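Local coordinates for acyl-[acyl-carrier-protein]--UDP-N-acetylglucosamine O-acyltransferase (Acinetobacter baumannii, PDB 4E6U) that transfers an acyl chain from acyl carrier protein to UDP-N-acetylglucosamine, an early step of lipopolysaccharide synthesis, at residues I224-I238 and I253-R265. Sequence-based numbering, arbitrary orientation. Where two conformers were deposited one is given.
Sequences IFKSGLTSVQAIDQI and IDSLEQSERGIVR. With EDO (1,2-ethanediol), chain D; EDO (1,2-ethanediol), chain K; EDO (1,2-ethanediol), chain I.
A chain extended from CG to NE (chi3 180°) carries the guanidinium of the C-terminal Arg265 to the end of helix 211-225, where NH1 donates to Ile224 O at 3.0 Å. The N-H...O angle is 153°, and the donor sits somewhat off the carbonyl plane. Two waters extend the grip: one accepts from NH2 and donates to Ile224 O and Leu229 O, the other links NH1 to Phe225 O. NE donates to O2 and NH2 to O1 of a 1,2-ethanediol, probably from the crystallisation liquor, whose O1 also bonds Ser231 OG. Ile263 CD1 lies 3.4 Å above one guanidinium face, toward its rim, and meets Ile224 CG2 at 3.6 Å, these two side chains crossing nearly at right angles. The Phe225 ring has Ile224 CG2 over one face and presents its edge to Val264 O, with CE1 3.1 Å away; that buried oxygen has no hydrogen-bonding partner in the model.

Beyond this polar end, helix segments 231-238 and 253-258 pack nearly antiparallel, their axes 154° apart. Leu256 points its CD2 at Ile224, tip to tip, while the Leu256 and Ile235 side chains lie alongside in opposite senses, Leu256 CB against Ile235 CD1, which also reaches Glu257 CG at 3.4 Å. Further along the helix pair, Ile235 CG2 meets Ile253 CG2, and Ile253 CD1 touches Ile238 CG2 at 3.8 Å. Thr230 and Gln233 form a capping box: Gln233 N donates to Thr230 OG1 and Thr230 N to Gln233 OE1.

The contact joins the end of helix 211-225 and the start of helix 231-241 to helix 250-258 and the C-terminal tail, in the helical region following LpxA's characteristic left-handed beta-helix. An apolar helix interface thus adjoins a charged chain end, whose OXT bonds His195; the cationic guanidinium probably interacts favourably with the partially negative C-terminus of helix 211-225.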
ATOM      1  N   ILE A 224      14.771  24.835  17.960  1.00 14.54           N
ATOM      2  CA  ILE A 224      14.473  23.424  18.185  1.00 15.95           C
ATOM      3  C   ILE A 224      15.417  22.499  17.404  1.00 14.23           C
ATOM      4  O   ILE A 224      15.920  21.521  17.947  1.00 16.19           O
ATOM      5  CB  ILE A 224      13.012  23.121  17.789  1.00 15.04           C
ATOM      6  CG1 ILE A 224      12.050  23.883  18.700  1.00 16.09           C
ATOM      7  CG2 ILE A 224      12.734  21.620  17.904  1.00 16.48           C
ATOM      8  CD1 ILE A 224      10.591  23.940  18.180  1.00 16.43           C
ATOM      9  N   PHE A 225      15.650  22.827  16.141  1.00 14.90           N
ATOM     10  CA  PHE A 225      16.297  21.886  15.239  1.00 15.89           C
ATOM     11  C   PHE A 225      17.749  22.160  14.891  1.00 16.97           C
ATOM     12  O   PHE A 225      18.460  21.233  14.505  1.00 18.29           O
ATOM     13  CB  PHE A 225      15.463  21.766  13.954  1.00 15.66           C
ATOM     14  CG  PHE A 225      14.109  21.139  14.176  1.00 16.43           C
ATOM     15  CD1 PHE A 225      13.991  19.765  14.374  1.00 16.79           C
ATOM     16  CD2 PHE A 225      12.968  21.921  14.209  1.00 15.81           C
ATOM     17  CE1 PHE A 225      12.748  19.194  14.598  1.00 17.50           C
ATOM     18  CE2 PHE A 225      11.705  21.346  14.414  1.00 16.87           C
ATOM     19  CZ  PHE A 225      11.608  19.983  14.608  1.00 16.50           C
ATOM     20  N   LYS A 226      18.188  23.407  15.008  1.00 16.62           N
ATOM     21  CA  LYS A 226      19.513  23.790  14.494  1.00 17.84           C
ATOM     22  C   LYS A 226      20.503  24.217  15.567  1.00 18.08           C
ATOM     23  O   LYS A 226      21.702  24.286  15.313  1.00 21.23           O
ATOM     24  CB  LYS A 226      19.380  24.910  13.462  1.00 17.93           C
ATOM     25  CG  LYS A 226      18.419  24.616  12.311  1.00 22.07           C
ATOM     26  CD  LYS A 226      18.951  23.486  11.459  1.00 26.80           C
ATOM     27  CE  LYS A 226      18.420  23.584  10.040  1.00 30.65           C
ATOM     28  NZ  LYS A 226      19.037  22.506   9.211  1.00 34.06           N
ATOM     29  N   SER A 227      20.028  24.475  16.771  1.00 16.73           N
ATOM     30  CA  SER A 227      20.890  25.125  17.761  1.00 16.09           C
ATOM     31  C   SER A 227      21.637  24.190  18.667  1.00 16.68           C
ATOM     32  O   SER A 227      22.498  24.643  19.419  1.00 18.93           O
ATOM     33  CB  SER A 227      20.047  26.075  18.592  1.00 15.72           C
ATOM     34  OG  SER A 227      19.543  27.069  17.707  0.60 17.96           O
ATOM     35  N   GLY A 228      21.290  22.909  18.651  1.00 15.34           N
ATOM     36  CA  GLY A 228      21.889  21.938  19.557  1.00 16.33           C
ATOM     37  C   GLY A 228      21.222  21.892  20.918  1.00 16.32           C
ATOM     38  O   GLY A 228      21.633  21.134  21.787  1.00 18.98           O
ATOM     39  N   LEU A 229      20.191  22.707  21.111  1.00 17.52           N
ATOM     40  CA  LEU A 229      19.469  22.690  22.377  1.00 17.62           C
ATOM     41  C   LEU A 229      18.575  21.462  22.501  1.00 17.29           C
ATOM     42  O   LEU A 229      18.050  20.970  21.501  1.00 18.34           O
ATOM     43  CB  LEU A 229      18.601  23.944  22.508  1.00 17.49           C
ATOM     44  CG  LEU A 229      19.376  25.265  22.570  1.00 19.37           C
ATOM     45  CD1 LEU A 229      18.366  26.401  22.650  1.00 19.05           C
ATOM     46  CD2 LEU A 229      20.324  25.306  23.751  1.00 20.35           C
ATOM     47  N   THR A 230      18.399  20.980  23.728  1.00 16.23           N
ATOM     48  CA  THR A 230      17.395  19.943  24.016  1.00 17.02           C
ATOM     49  C   THR A 230      16.002  20.520  23.839  1.00 17.75           C
ATOM     50  O   THR A 230      15.825  21.742  23.752  1.00 16.90           O
ATOM     51  CB  THR A 230      17.527  19.385  25.447  1.00 16.80           C
ATOM     52  OG1 THR A 230      17.131  20.400  26.387  1.00 17.68           O
ATOM     53  CG2 THR A 230      18.959  18.912  25.718  1.00 18.79           C
ATOM     54  N   SER A 231      14.996  19.654  23.784  1.00 18.45           N
ATOM     55  CA  SER A 231      13.621  20.123  23.697  1.00 18.85           C
ATOM     56  C   SER A 231      13.262  21.092  24.823  1.00 18.46           C
ATOM     57  O   SER A 231      12.668  22.135  24.566  1.00 18.38           O
ATOM     58  CB  SER A 231      12.637  18.945  23.678  1.00 20.10           C
ATOM     59  OG  SER A 231      12.782  18.202  22.489  0.60 22.63           O
ATOM     60  N   VAL A 232      13.634  20.750  26.061  1.00 19.20           N
ATOM     61  CA  VAL A 232      13.314  21.597  27.210  1.00 19.75           C
ATOM     62  C   VAL A 232      14.021  22.946  27.103  1.00 17.81           C
ATOM     63  O   VAL A 232      13.427  24.003  27.350  1.00 18.08           O
ATOM     64  CB  VAL A 232      13.665  20.895  28.544  1.00 20.84           C
ATOM     65  CG1 VAL A 232      13.488  21.842  29.714  1.00 23.39           C
ATOM     66  CG2 VAL A 232      12.795  19.640  28.721  1.00 23.29           C
ATOM     67  N   GLN A 233      15.278  22.914  26.671  1.00 17.30           N
ATOM     68  CA  GLN A 233      16.026  24.152  26.489  1.00 16.08           C
ATOM     69  C   GLN A 233      15.430  25.020  25.389  1.00 15.23           C
ATOM     70  O   GLN A 233      15.347  26.235  25.536  1.00 15.69           O
ATOM     71  CB  GLN A 233      17.486  23.842  26.200  1.00 15.78           C
ATOM     72  CG  GLN A 233      18.207  23.216  27.387  1.00 16.85           C
ATOM     73  CD  GLN A 233      19.512  22.516  27.023  1.00 16.73           C
ATOM     74  OE1 GLN A 233      19.863  22.372  25.846  1.00 16.68           O
ATOM     75  NE2 GLN A 233      20.238  22.085  28.039  1.00 17.80           N
ATOM     76  N   ALA A 234      15.005  24.406  24.281  1.00 15.38           N
ATOM     77  CA  ALA A 234      14.390  25.172  23.211  1.00 15.46           C
ATOM     78  C   ALA A 234      13.073  25.799  23.676  1.00 15.44           C
ATOM     79  O   ALA A 234      12.774  26.941  23.329  1.00 15.55           O
ATOM     80  CB  ALA A 234      14.171  24.284  21.957  1.00 15.80           C
ATOM     81  N   ILE A 235      12.302  25.048  24.467  1.00 15.84           N
ATOM     82  CA  ILE A 235      11.059  25.577  25.035  1.00 16.36           C
ATOM     83  C   ILE A 235      11.346  26.832  25.863  1.00 15.80           C
ATOM     84  O   ILE A 235      10.659  27.851  25.723  1.00 15.96           O
ATOM     85  CB  ILE A 235      10.335  24.541  25.914  1.00 16.34           C
ATOM     86  CG1 ILE A 235       9.717  23.439  25.045  1.00 17.36           C
ATOM     87  CG2 ILE A 235       9.213  25.207  26.733  1.00 18.49           C
ATOM     88  CD1 ILE A 235       9.338  22.221  25.851  1.00 18.98           C
ATOM     89  N   ASP A 236      12.400  26.771  26.684  1.00 15.79           N
ATOM     90  CA  ASP A 236      12.715  27.937  27.520  1.00 16.52           C
ATOM     91  C   ASP A 236      12.985  29.159  26.648  1.00 16.32           C
ATOM     92  O   ASP A 236      12.542  30.279  26.948  1.00 16.19           O
ATOM     93  CB  ASP A 236      13.920  27.657  28.428  1.00 16.92           C
ATOM     94  CG  ASP A 236      13.612  26.694  29.569  1.00 19.10           C
ATOM     95  OD1 ASP A 236      12.428  26.586  29.977  1.00 22.54           O
ATOM     96  OD2 ASP A 236      14.561  26.054  30.067  1.00 20.12           O
ATOM     97  N   GLN A 237      13.720  28.979  25.552  1.00 15.08           N
ATOM     98  CA  GLN A 237      14.016  30.100  24.660  1.00 14.95           C
ATOM     99  C   GLN A 237      12.794  30.622  23.930  1.00 15.66           C
ATOM    100  O   GLN A 237      12.635  31.834  23.748  1.00 16.67           O
ATOM    101  CB  GLN A 237      15.118  29.728  23.659  1.00 14.68           C
ATOM    102  CG  GLN A 237      16.463  29.410  24.337  1.00 14.49           C
ATOM    103  CD  GLN A 237      16.923  30.529  25.261  1.00 12.91           C
ATOM    104  OE1 GLN A 237      16.867  31.708  24.893  1.00 13.11           O
ATOM    105  NE2 GLN A 237      17.367  30.160  26.469  1.00 14.64           N
ATOM    106  N   ILE A 238      11.911  29.711  23.518  1.00 15.73           N
ATOM    107  CA  ILE A 238      10.694  30.122  22.827  1.00 17.07           C
ATOM    108  C   ILE A 238       9.788  30.915  23.782  1.00 17.21           C
ATOM    109  O   ILE A 238       9.251  31.960  23.414  1.00 17.66           O
ATOM    110  CB  ILE A 238       9.966  28.898  22.201  1.00 16.90           C
ATOM    111  CG1 ILE A 238      10.842  28.284  21.107  1.00 17.09           C
ATOM    112  CG2 ILE A 238       8.631  29.312  21.587  1.00 16.72           C
ATOM    113  CD1 ILE A 238      10.403  26.864  20.696  1.00 17.62           C
ATOM    114  N   ILE A 253       5.514  24.594  21.555  1.00 17.99           N
ATOM    115  CA  ILE A 253       5.831  24.263  22.933  1.00 18.17           C
ATOM    116  C   ILE A 253       5.075  23.005  23.381  1.00 17.10           C
ATOM    117  O   ILE A 253       5.669  22.085  23.927  1.00 17.66           O
ATOM    118  CB  ILE A 253       5.554  25.458  23.876  1.00 18.14           C
ATOM    119  CG1 ILE A 253       6.557  26.587  23.578  1.00 19.38           C
ATOM    120  CG2 ILE A 253       5.666  25.021  25.330  1.00 19.64           C
ATOM    121  CD1 ILE A 253       6.176  27.941  24.182  1.00 20.70           C
ATOM    122  N   ASP A 254       3.777  22.958  23.078  1.00 17.71           N
ATOM    123  CA  ASP A 254       2.946  21.803  23.410  1.00 18.74           C
ATOM    124  C   ASP A 254       3.511  20.527  22.789  1.00 17.49           C
ATOM    125  O   ASP A 254       3.602  19.505  23.448  1.00 17.76           O
ATOM    126  CB  ASP A 254       1.508  21.985  22.914  1.00 19.31           C
ATOM    127  CG  ASP A 254       0.733  23.066  23.657  1.00 22.45           C
ATOM    128  OD1 ASP A 254       1.113  23.462  24.792  1.00 24.50           O
ATOM    129  OD2 ASP A 254      -0.289  23.509  23.084  1.00 25.30           O
ATOM    130  N   SER A 255       3.888  20.582  21.506  1.00 16.91           N
ATOM    131  CA  SER A 255       4.497  19.413  20.857  1.00 17.23           C
ATOM    132  C   SER A 255       5.683  18.867  21.643  1.00 17.16           C
ATOM    133  O   SER A 255       5.818  17.662  21.846  1.00 18.56           O
ATOM    134  CB  SER A 255       4.975  19.767  19.446  1.00 17.61           C
ATOM    135  OG  SER A 255       3.901  20.140  18.608  1.00 18.01           O
ATOM    136  N   LEU A 256       6.572  19.766  22.059  1.00 17.96           N
ATOM    137  CA  LEU A 256       7.788  19.332  22.720  1.00 19.20           C
ATOM    138  C   LEU A 256       7.526  18.843  24.139  1.00 18.44           C
ATOM    139  O   LEU A 256       8.143  17.885  24.586  1.00 20.20           O
ATOM    140  CB  LEU A 256       8.820  20.454  22.698  1.00 18.91           C
ATOM    141  CG  LEU A 256       9.761  20.448  21.470  1.00 20.99           C
ATOM    142  CD1 LEU A 256       9.061  20.377  20.091  1.00 23.23           C
ATOM    143  CD2 LEU A 256      10.648  21.679  21.547  1.00 21.83           C
ATOM    144  N   GLU A 257       6.565  19.469  24.810  1.00 19.36           N
ATOM    145  CA  GLU A 257       6.208  19.062  26.170  1.00 20.83           C
ATOM    146  C   GLU A 257       5.463  17.730  26.198  1.00 21.82           C
ATOM    147  O   GLU A 257       5.595  16.955  27.141  1.00 22.94           O
ATOM    148  CB  GLU A 257       5.387  20.159  26.849  1.00 21.51           C
ATOM    149  CG  GLU A 257       6.248  21.398  27.116  1.00 23.90           C
ATOM    150  CD  GLU A 257       5.591  22.489  27.936  1.00 27.88           C
ATOM    151  OE1 GLU A 257       4.353  22.667  27.882  1.00 28.92           O
ATOM    152  OE2 GLU A 257       6.352  23.200  28.635  1.00 29.31           O
ATOM    153  N   GLN A 258       4.706  17.451  25.139  1.00 21.79           N
ATOM    154  CA  GLN A 258       3.840  16.264  25.114  1.00 22.61           C
ATOM    155  C   GLN A 258       4.517  15.034  24.528  1.00 22.74           C
ATOM    156  O   GLN A 258       4.012  13.911  24.641  1.00 23.10           O
ATOM    157  CB  GLN A 258       2.551  16.580  24.358  1.00 22.07           C
ATOM    158  CG  GLN A 258       1.643  17.522  25.119  1.00 24.15           C
ATOM    159  CD  GLN A 258       0.553  18.134  24.259  1.00 26.42           C
ATOM    160  OE1 GLN A 258       0.451  17.858  23.056  1.00 28.76           O
ATOM    161  NE2 GLN A 258      -0.267  18.980  24.868  1.00 28.13           N
ATOM    162  N   SER A 259       5.678  15.239  23.920  1.00 22.91           N
ATOM    163  CA  SER A 259       6.375  14.168  23.219  1.00 25.16           C
ATOM    164  C   SER A 259       6.732  12.979  24.113  1.00 27.21           C
ATOM    165  O   SER A 259       7.210  13.161  25.227  1.00 28.74           O
ATOM    166  CB  SER A 259       7.638  14.719  22.562  1.00 23.51           C
ATOM    167  OG  SER A 259       8.321  13.705  21.842  1.00 24.47           O
ATOM    168  N   GLU A 260       6.484  11.768  23.614  1.00 28.89           N
ATOM    169  CA  GLU A 260       6.891  10.539  24.294  1.00 30.34           C
ATOM    170  C   GLU A 260       8.031   9.834  23.565  1.00 30.43           C
ATOM    171  O   GLU A 260       8.900   9.228  24.188  1.00 31.81           O
ATOM    172  CB  GLU A 260       5.696   9.596  24.461  1.00 31.47           C
ATOM    173  CG  GLU A 260       4.758  10.021  25.584  1.00 34.99           C
ATOM    174  CD  GLU A 260       3.537   9.128  25.740  1.00 39.36           C
ATOM    175  OE1 GLU A 260       2.618   9.544  26.483  1.00 40.96           O
ATOM    176  OE2 GLU A 260       3.484   8.023  25.136  1.00 40.81           O
ATOM    177  N   ARG A 261       8.036   9.923  22.240  1.00 30.30           N
ATOM    178  CA  ARG A 261       9.042   9.226  21.448  1.00 29.79           C
ATOM    179  C   ARG A 261      10.216  10.114  21.075  1.00 29.37           C
ATOM    180  O   ARG A 261      11.136   9.672  20.380  1.00 29.59           O
ATOM    181  CB  ARG A 261       8.401   8.636  20.200  1.00 29.76           C
ATOM    182  CG  ARG A 261       7.510   7.459  20.534  1.00 29.61           C
ATOM    183  CD  ARG A 261       7.026   6.748  19.300  1.00 28.74           C
ATOM    184  NE  ARG A 261       8.116   6.321  18.420  1.00 28.17           N
ATOM    185  CZ  ARG A 261       8.850   5.223  18.583  1.00 30.56           C
ATOM    186  NH1 ARG A 261       8.641   4.406  19.616  1.00 31.31           N
ATOM    187  NH2 ARG A 261       9.810   4.945  17.707  1.00 30.85           N
ATOM    188  N   GLY A 262      10.188  11.363  21.538  1.00 28.75           N
ATOM    189  CA  GLY A 262      11.124  12.351  21.033  1.00 28.26           C
ATOM    190  C   GLY A 262      10.624  12.871  19.690  1.00 27.99           C
ATOM    191  O   GLY A 262       9.552  12.477  19.233  1.00 27.42           O
ATOM    192  N   ILE A 263      11.398  13.741  19.052  1.00 28.60           N
ATOM    193  CA  ILE A 263      10.951  14.398  17.816  1.00 29.04           C
ATOM    194  C   ILE A 263      11.830  14.086  16.589  1.00 29.38           C
ATOM    195  O   ILE A 263      13.013  13.751  16.732  1.00 29.54           O
ATOM    196  CB  ILE A 263      10.767  15.931  18.022  1.00 29.16           C
ATOM    197  CG1 ILE A 263      12.106  16.595  18.351  1.00 29.99           C
ATOM    198  CG2 ILE A 263       9.727  16.223  19.127  1.00 29.12           C
ATOM    199  CD1 ILE A 263      12.059  18.113  18.279  1.00 30.04           C
ATOM    200  N   VAL A 264      11.245  14.190  15.393  1.00 29.42           N
ATOM    201  CA  VAL A 264      11.930  13.922  14.115  1.00 30.79           C
ATOM    202  C   VAL A 264      12.919  15.018  13.750  1.00 31.83           C
ATOM    203  O   VAL A 264      12.575  16.202  13.778  1.00 32.09           O
ATOM    204  CB  VAL A 264      10.942  13.773  12.913  1.00 31.13           C
ATOM    205  CG1 VAL A 264      10.087  12.539  13.052  1.00 30.61           C
ATOM    206  CG2 VAL A 264      10.078  15.031  12.734  1.00 33.42           C
ATOM    207  N   ARG A 265      14.132  14.624  13.372  1.00 31.70           N
ATOM    208  CA  ARG A 265      15.184  15.598  13.082  1.00 32.45           C
ATOM    209  C   ARG A 265      15.899  15.300  11.774  1.00 33.03           C
ATOM    210  O   ARG A 265      16.093  16.200  10.950  1.00 33.23           O
ATOM    211  CB  ARG A 265      16.175  15.621  14.239  1.00 31.75           C
ATOM    212  CG  ARG A 265      15.546  16.079  15.544  1.00 31.94           C
ATOM    213  CD  ARG A 265      16.491  15.931  16.719  1.00 32.28           C
ATOM    214  NE  ARG A 265      15.866  16.386  17.962  1.00 32.74           N
ATOM    215  CZ  ARG A 265      15.883  17.645  18.400  1.00 33.32           C
ATOM    216  NH1 ARG A 265      16.482  18.595  17.685  1.00 31.81           N
ATOM    217  NH2 ARG A 265      15.286  17.955  19.550  1.00 33.80           N
ATOM    218  OXT ARG A 265      16.299  14.156  11.516  1.00 34.00           O
TER
HETATM  219  C1  EDO D 303      13.882  14.669  21.361  1.00 53.16           C
HETATM  220  O1  EDO D 303      14.619  15.895  21.438  1.00 53.23           O
HETATM  221  C2  EDO D 303      14.803  13.558  20.875  1.00 53.73           C
HETATM  222  O2  EDO D 303      15.206  13.838  19.530  1.00 53.35           O
HETATM  223  C1  EDO K 310      24.154  21.265  25.797  1.00 32.42           C
HETATM  224  O1  EDO K 310      23.684  21.603  27.122  1.00 33.32           O
HETATM  225  C2  EDO K 310      23.110  21.656  24.751  1.00 32.74           C
HETATM  226  O2  EDO K 310      21.954  20.809  24.853  1.00 32.02           O
HETATM  227  C1  EDO I 308       9.340   0.565  19.660  1.00 60.06           C
HETATM  228  O1  EDO I 308       8.083   1.086  20.107  1.00 60.70           O
HETATM  229  C2  EDO I 308      10.461   1.472  20.151  1.00 60.04           C
HETATM  230  O2  EDO I 308      11.160   2.013  19.025  1.00 59.67           O
HETATM  231  O   HOH W   1      15.396  20.716  20.558  1.00 19.26           O
HETATM  232  O   HOH W   2      17.766  18.559  14.813  1.00 24.78           O